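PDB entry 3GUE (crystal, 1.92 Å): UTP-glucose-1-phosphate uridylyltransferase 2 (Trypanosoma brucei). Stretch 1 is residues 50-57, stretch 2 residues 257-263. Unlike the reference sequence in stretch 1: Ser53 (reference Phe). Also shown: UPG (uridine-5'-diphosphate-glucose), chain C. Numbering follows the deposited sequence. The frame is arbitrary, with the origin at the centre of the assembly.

Stretch 1 (50-57) KSISPVES
Stretch 2, residues 257-263: GHLAYKD

This contact is a short antiparallel backbone pairing, held by one reciprocal pair of hydrogen bonds and flanked by apolar packing in which Val55 lies over the face of the Tyr261 ring. Stretch 2 runs as a strand from Gly257 to Lys262, with phi/psi of -110 to -136/144 to 156 at Gly257, His258, Tyr261 and Lys262, -82/151 at Leu259 and -152/-176 at Ala260. Stretch 1 leaves a 3-10 segment at Ser51 (-97/-7), extends through Ile52 (-137/164), Ser53 (-124/148), Pro54 (-70/146, ring pucker C-gamma endo, CB pointing away from stretch 2) and Val55 (-82/111), and turns at Glu56 (-88/-24). The end-to-end directions of the touching parts lie 115° apart, and the hydrogen-bonded pairing is confined to one residue pair.

The register sets Ser53 opposite Tyr261, their CA atoms 5.1 Å apart. Ser53 N donates to Tyr261 O at 3.0 Å (161°), and Tyr261 N donates to Ser53 O at 2.9 Å (150°). On one side of this pair, Ile52 CA lies 5.1 Å from Lys262 CA, and Ile52 CA also approaches Tyr261 O at 3.3 Å, a CA-H...O contact. Ser51 O is 3.6 Å from Lys262 CG, while the end of that side chain (chi1 t, chi2 t, chi3 p, chi4 -143°) leads away. On the other, Pro54 CA is 5.0 Å from Ala260 CA; Pro54 suits this non-hydrogen-bonded position, where its lack of an amide hydrogen costs no cross-strand bond. The next amide is served by water: Val55 N donates to water 1 at 3.1 Å, and water 1 donates to Leu259 O at 2.5 Å, bridging the two stretches.

Ser53 and Tyr261 project from the same face of the sheet, CB to CB 4.3 Å. Ser53, which differs from the reference sequence, is an m rotamer (-70°), its OG bonded elsewhere in the structure. Tyr261 takes chi1 -87° and chi2 -41°, offering its broad ring to Val55, a t rotamer (178°). Val55 CG2 sits 3.8 Å from the Tyr261 ring centroid, 13° off the normal, a CH-pi contact suited to a methyl group. Val55 CG2 also lies 3.6 Å from Ala260 CA and 4.2 Å from CB of Leu259 (chi1 m, chi2 t). Glu56 OE1 approaches the ring edge, 3.9 Å from Tyr261 CE2.

Ile52 (chi1 51°, chi2 158°) carries its CD1 to 3.7 Å from Ala260 CB, whose small methyl fits beside it, and to 4.2 Å from His258 CE1 at the edge of the imidazole. His258 (chi1 68°, chi2 85°) donates from ND1 to Leu259 O at 3.0 Å (174°), and its NE2 is bonded elsewhere in the structure. At the far end, Gly257 N donates to UPG O4' at 3.0 Å; a CB there would clash with UPG O3'.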

ATOM      1  N   LYS A  50     -14.889 -19.917  -3.251  1.00 28.59           N
ATOM      2  CA  LYS A  50     -15.276 -20.992  -4.150  1.00 28.67           C
ATOM      3  C   LYS A  50     -15.043 -20.679  -5.645  1.00 28.77           C
ATOM      4  O   LYS A  50     -15.199 -21.573  -6.518  1.00 28.27           O
ATOM      5  CB  LYS A  50     -16.704 -21.430  -3.846  1.00 28.72           C
ATOM      6  CG  LYS A  50     -16.782 -22.297  -2.587  1.00 29.61           C
ATOM      7  CD  LYS A  50     -18.110 -23.032  -2.461  1.00 28.38           C
ATOM      8  CE  LYS A  50     -18.250 -23.699  -1.095  1.00 29.46           C
ATOM      9  NZ  LYS A  50     -19.630 -24.312  -0.875  1.00 28.77           N
ATOM     10  N   SER A  51     -14.599 -19.441  -5.909  1.00 28.00           N
ATOM     11  CA  SER A  51     -14.334 -18.939  -7.268  1.00 27.67           C
ATOM     12  C   SER A  51     -12.861 -19.046  -7.648  1.00 27.55           C
ATOM     13  O   SER A  51     -12.473 -18.790  -8.801  1.00 27.69           O
ATOM     14  CB  SER A  51     -14.819 -17.480  -7.418  1.00 27.78           C
ATOM     15  OG  SER A  51     -13.960 -16.568  -6.739  1.00 27.19           O
ATOM     16  N   ILE A  52     -12.041 -19.416  -6.671  1.00 26.48           N
ATOM     17  CA  ILE A  52     -10.607 -19.435  -6.862  1.00 26.08           C
ATOM     18  C   ILE A  52      -9.964 -20.679  -6.274  1.00 25.94           C
ATOM     19  O   ILE A  52     -10.564 -21.402  -5.458  1.00 25.24           O
ATOM     20  CB  ILE A  52      -9.936 -18.182  -6.251  1.00 26.03           C
ATOM     21  CG1 ILE A  52     -10.398 -17.989  -4.800  1.00 25.40           C
ATOM     22  CG2 ILE A  52     -10.216 -16.960  -7.136  1.00 25.54           C
ATOM     23  CD1 ILE A  52      -9.472 -17.173  -3.960  1.00 26.86           C
ATOM     24  N   SER A  53      -8.735 -20.902  -6.710  1.00 25.38           N
ATOM     25  CA  SER A  53      -7.903 -22.011  -6.282  1.00 25.44           C
ATOM     26  C   SER A  53      -6.615 -21.403  -5.746  1.00 25.36           C
ATOM     27  O   SER A  53      -6.201 -20.345  -6.222  1.00 25.35           O
ATOM     28  CB  SER A  53      -7.584 -22.892  -7.475  1.00 25.18           C
ATOM     29  OG  SER A  53      -8.755 -23.568  -7.873  1.00 27.62           O
ATOM     30  N   PRO A  54      -5.984 -22.047  -4.747  1.00 25.41           N
ATOM     31  CA  PRO A  54      -4.710 -21.526  -4.238  1.00 25.44           C
ATOM     32  C   PRO A  54      -3.518 -21.667  -5.209  1.00 25.35           C
ATOM     33  O   PRO A  54      -3.440 -22.620  -5.974  1.00 26.06           O
ATOM     34  CB  PRO A  54      -4.477 -22.342  -2.963  1.00 24.96           C
ATOM     35  CG  PRO A  54      -5.239 -23.604  -3.182  1.00 25.74           C
ATOM     36  CD  PRO A  54      -6.422 -23.254  -4.017  1.00 25.59           C
ATOM     37  N   VAL A  55      -2.621 -20.694  -5.170  1.00 25.46           N
ATOM     38  CA  VAL A  55      -1.323 -20.783  -5.835  1.00 25.65           C
ATOM     39  C   VAL A  55      -0.342 -21.568  -4.948  1.00 25.46           C
ATOM     40  O   VAL A  55       0.115 -21.070  -3.907  1.00 25.53           O
ATOM     41  CB  VAL A  55      -0.738 -19.380  -6.148  1.00 25.53           C
ATOM     42  CG1 VAL A  55       0.640 -19.509  -6.807  1.00 24.04           C
ATOM     43  CG2 VAL A  55      -1.666 -18.585  -7.015  1.00 24.26           C
ATOM     44  N   GLU A  56       0.008 -22.764  -5.405  1.00 25.24           N
ATOM     45  CA  GLU A  56       0.771 -23.737  -4.625  1.00 25.61           C
ATOM     46  C   GLU A  56       2.279 -23.586  -4.763  1.00 25.01           C
ATOM     47  O   GLU A  56       3.053 -24.004  -3.882  1.00 25.52           O
ATOM     48  CB  GLU A  56       0.337 -25.157  -5.020  1.00 25.77           C
ATOM     49  CG  GLU A  56       0.837 -25.666  -6.386  1.00 29.85           C
ATOM     50  CD  GLU A  56      -0.105 -25.398  -7.575  1.00 33.74           C
ATOM     51  OE1 GLU A  56      -0.770 -24.320  -7.652  1.00 33.46           O
ATOM     52  OE2 GLU A  56      -0.150 -26.291  -8.461  1.00 35.42           O
ATOM     53  N   SER A  57       2.707 -22.991  -5.871  1.00 23.59           N
ATOM     54  CA  SER A  57       4.120 -22.829  -6.119  1.00 22.36           C
ATOM     55  C   SER A  57       4.363 -21.593  -6.968  1.00 21.64           C
ATOM     56  O   SER A  57       3.451 -21.164  -7.699  1.00 20.72           O
ATOM     57  CB  SER A  57       4.714 -24.094  -6.754  1.00 21.50           C
ATOM     58  OG  SER A  57       4.296 -24.258  -8.089  1.00 21.71           O
ATOM     59  N   GLY A 257      -3.391  -7.938  -0.219  1.00 23.43           N
ATOM     60  CA  GLY A 257      -3.871  -8.962  -1.138  1.00 23.41           C
ATOM     61  C   GLY A 257      -2.996 -10.194  -1.296  1.00 23.72           C
ATOM     62  O   GLY A 257      -1.782 -10.100  -1.248  1.00 22.91           O
ATOM     63  N   HIS A 258      -3.634 -11.341  -1.460  1.00 24.55           N
ATOM     64  CA  HIS A 258      -2.940 -12.579  -1.839  1.00 25.73           C
ATOM     65  C   HIS A 258      -3.298 -12.969  -3.263  1.00 26.23           C
ATOM     66  O   HIS A 258      -4.363 -12.598  -3.786  1.00 24.95           O
ATOM     67  CB  HIS A 258      -3.257 -13.740  -0.881  1.00 25.68           C
ATOM     68  CG  HIS A 258      -4.672 -14.218  -0.952  1.00 26.23           C
ATOM     69  ND1 HIS A 258      -5.101 -15.138  -1.882  1.00 27.86           N
ATOM     70  CD2 HIS A 258      -5.763 -13.891  -0.217  1.00 28.09           C
ATOM     71  CE1 HIS A 258      -6.390 -15.375  -1.708  1.00 27.21           C
ATOM     72  NE2 HIS A 258      -6.817 -14.631  -0.707  1.00 28.45           N
ATOM     73  N   LEU A 259      -2.388 -13.728  -3.870  1.00 26.72           N
ATOM     74  CA  LEU A 259      -2.586 -14.276  -5.190  1.00 27.34           C
ATOM     75  C   LEU A 259      -3.409 -15.534  -5.114  1.00 27.44           C
ATOM     76  O   LEU A 259      -3.405 -16.252  -4.101  1.00 27.14           O
ATOM     77  CB  LEU A 259      -1.236 -14.553  -5.892  1.00 27.65           C
ATOM     78  CG  LEU A 259      -0.483 -13.306  -6.362  1.00 28.85           C
ATOM     79  CD1 LEU A 259       0.697 -13.717  -7.267  1.00 30.17           C
ATOM     80  CD2 LEU A 259      -1.372 -12.325  -7.105  1.00 30.64           C
ATOM     81  N   ALA A 260      -4.133 -15.787  -6.196  1.00 27.28           N
ATOM     82  CA  ALA A 260      -4.883 -17.024  -6.352  1.00 26.78           C
ATOM     83  C   ALA A 260      -4.969 -17.260  -7.838  1.00 26.58           C
ATOM     84  O   ALA A 260      -4.384 -16.525  -8.616  1.00 26.32           O
ATOM     85  CB  ALA A 260      -6.260 -16.901  -5.733  1.00 26.34           C
ATOM     86  N   TYR A 261      -5.689 -18.299  -8.217  1.00 26.76           N
ATOM     87  CA  TYR A 261      -5.833 -18.723  -9.592  1.00 26.45           C
ATOM     88  C   TYR A 261      -7.319 -18.803  -9.916  1.00 27.04           C
ATOM     89  O   TYR A 261      -8.135 -19.135  -9.046  1.00 26.11           O
ATOM     90  CB  TYR A 261      -5.225 -20.122  -9.765  1.00 27.25           C
ATOM     91  CG  TYR A 261      -3.733 -20.143 -10.058  1.00 26.74           C
ATOM     92  CD1 TYR A 261      -3.164 -19.222 -10.930  1.00 26.76           C
ATOM     93  CD2 TYR A 261      -2.903 -21.126  -9.490  1.00 27.36           C
ATOM     94  CE1 TYR A 261      -1.807 -19.241 -11.216  1.00 27.08           C
ATOM     95  CE2 TYR A 261      -1.531 -21.146  -9.760  1.00 27.65           C
ATOM     96  CZ  TYR A 261      -1.003 -20.215 -10.627  1.00 26.99           C
ATOM     97  OH  TYR A 261       0.331 -20.236 -10.915  1.00 27.29           O
ATOM     98  N   LYS A 262      -7.662 -18.529 -11.170  1.00 27.85           N
ATOM     99  CA  LYS A 262      -9.041 -18.730 -11.662  1.00 29.83           C
ATOM    100  C   LYS A 262      -9.017 -19.407 -13.033  1.00 29.82           C
ATOM    101  O   LYS A 262      -8.124 -19.141 -13.847  1.00 29.12           O
ATOM    102  CB  LYS A 262      -9.724 -17.362 -11.771  1.00 29.41           C
ATOM    103  CG  LYS A 262     -11.233 -17.361 -11.852  1.00 31.44           C
ATOM    104  CD  LYS A 262     -11.706 -15.925 -12.061  1.00 32.58           C
ATOM    105  CE  LYS A 262     -11.066 -15.301 -13.301  1.00 34.46           C
ATOM    106  NZ  LYS A 262     -10.749 -13.851 -13.097  1.00 37.72           N
ATOM    107  N   ASP A 263     -10.003 -20.253 -13.299  1.00 31.22           N
ATOM    108  CA  ASP A 263     -10.107 -20.893 -14.621  1.00 32.25           C
ATOM    109  C   ASP A 263     -10.958 -20.070 -15.616  1.00 32.53           C
ATOM    110  O   ASP A 263     -10.452 -19.550 -16.627  1.00 32.31           O
ATOM    111  CB  ASP A 263     -10.638 -22.338 -14.493  1.00 32.99           C
ATOM    112  CG  ASP A 263      -9.521 -23.400 -14.538  1.00 33.68           C
ATOM    113  OD1 ASP A 263      -9.747 -24.507 -14.011  1.00 36.34           O
ATOM    114  OD2 ASP A 263      -8.438 -23.153 -15.110  1.00 32.95           O
TER
HETATM  115  N1  UPG C 484      -2.550   4.876  -2.460  1.00 21.25           N
HETATM  116  C2  UPG C 484      -2.574   5.794  -3.529  1.00 21.84           C
HETATM  117  N3  UPG C 484      -3.807   6.088  -4.084  1.00 23.09           N
HETATM  118  C4  UPG C 484      -4.984   5.529  -3.647  1.00 23.06           C
HETATM  119  C5  UPG C 484      -4.967   4.600  -2.598  1.00 23.85           C
HETATM  120  C6  UPG C 484      -3.757   4.263  -1.999  1.00 22.35           C
HETATM  121  O2  UPG C 484      -1.577   6.375  -3.983  1.00 19.71           O
HETATM  122  O4  UPG C 484      -6.030   5.879  -4.210  1.00 21.14           O
HETATM  123  C1C UPG C 484      -1.241   4.518  -1.824  1.00 20.87           C
HETATM  124  C2C UPG C 484      -1.093   4.527  -0.300  1.00 19.46           C
HETATM  125  O2C UPG C 484      -0.853   5.856   0.183  1.00 17.26           O
HETATM  126  C3C UPG C 484       0.156   3.661  -0.153  1.00 19.19           C
HETATM  127  C4C UPG C 484      -0.056   2.599  -1.221  1.00 18.49           C
HETATM  128  O4C UPG C 484      -0.987   3.150  -2.191  1.00 16.57           O
HETATM  129  O3C UPG C 484       1.300   4.432  -0.514  1.00 20.36           O
HETATM  130  C5C UPG C 484      -0.704   1.305  -0.629  1.00 17.44           C
HETATM  131  O5C UPG C 484      -2.024   1.480  -0.188  1.00 15.94           O
HETATM  132  PA  UPG C 484      -2.544   0.792   1.175  1.00 18.72           P
HETATM  133  O1A UPG C 484      -1.490   1.098   2.184  1.00 20.56           O
HETATM  134  O2A UPG C 484      -3.941   1.134   1.462  1.00 20.57           O
HETATM  135  O3A UPG C 484      -2.416  -0.808   0.808  1.00 19.64           O
HETATM  136  PB  UPG C 484      -3.550  -1.760   0.134  1.00 21.38           P
HETATM  137  O1B UPG C 484      -4.024  -1.106  -1.098  1.00 17.81           O
HETATM  138  O2B UPG C 484      -4.539  -2.227   1.155  1.00 17.01           O
HETATM  139  O3B UPG C 484      -2.636  -3.047  -0.159  1.00 17.61           O
HETATM  140  C1' UPG C 484      -1.541  -2.933  -1.140  1.00 17.06           C
HETATM  141  C2' UPG C 484      -1.781  -3.933  -2.262  1.00 20.54           C
HETATM  142  C3' UPG C 484      -1.872  -5.318  -1.633  1.00 20.13           C
HETATM  143  C4' UPG C 484      -0.545  -5.630  -0.923  1.00 19.24           C
HETATM  144  C5' UPG C 484      -0.236  -4.544   0.139  1.00 20.96           C
HETATM  145  C6' UPG C 484       1.189  -4.659   0.615  1.00 20.78           C
HETATM  146  O2' UPG C 484      -3.004  -3.645  -2.965  1.00 22.23           O
HETATM  147  O3' UPG C 484      -2.197  -6.263  -2.638  1.00 17.24           O
HETATM  148  O4' UPG C 484      -0.597  -6.907  -0.306  1.00 20.50           O
HETATM  149  O5' UPG C 484      -0.335  -3.196  -0.395  1.00 19.65           O
HETATM  150  O6' UPG C 484       1.339  -3.925   1.832  1.00 20.23           O
HETATM  151  O   HOH W   1      -3.716 -18.577  -3.219  1.00 25.15           O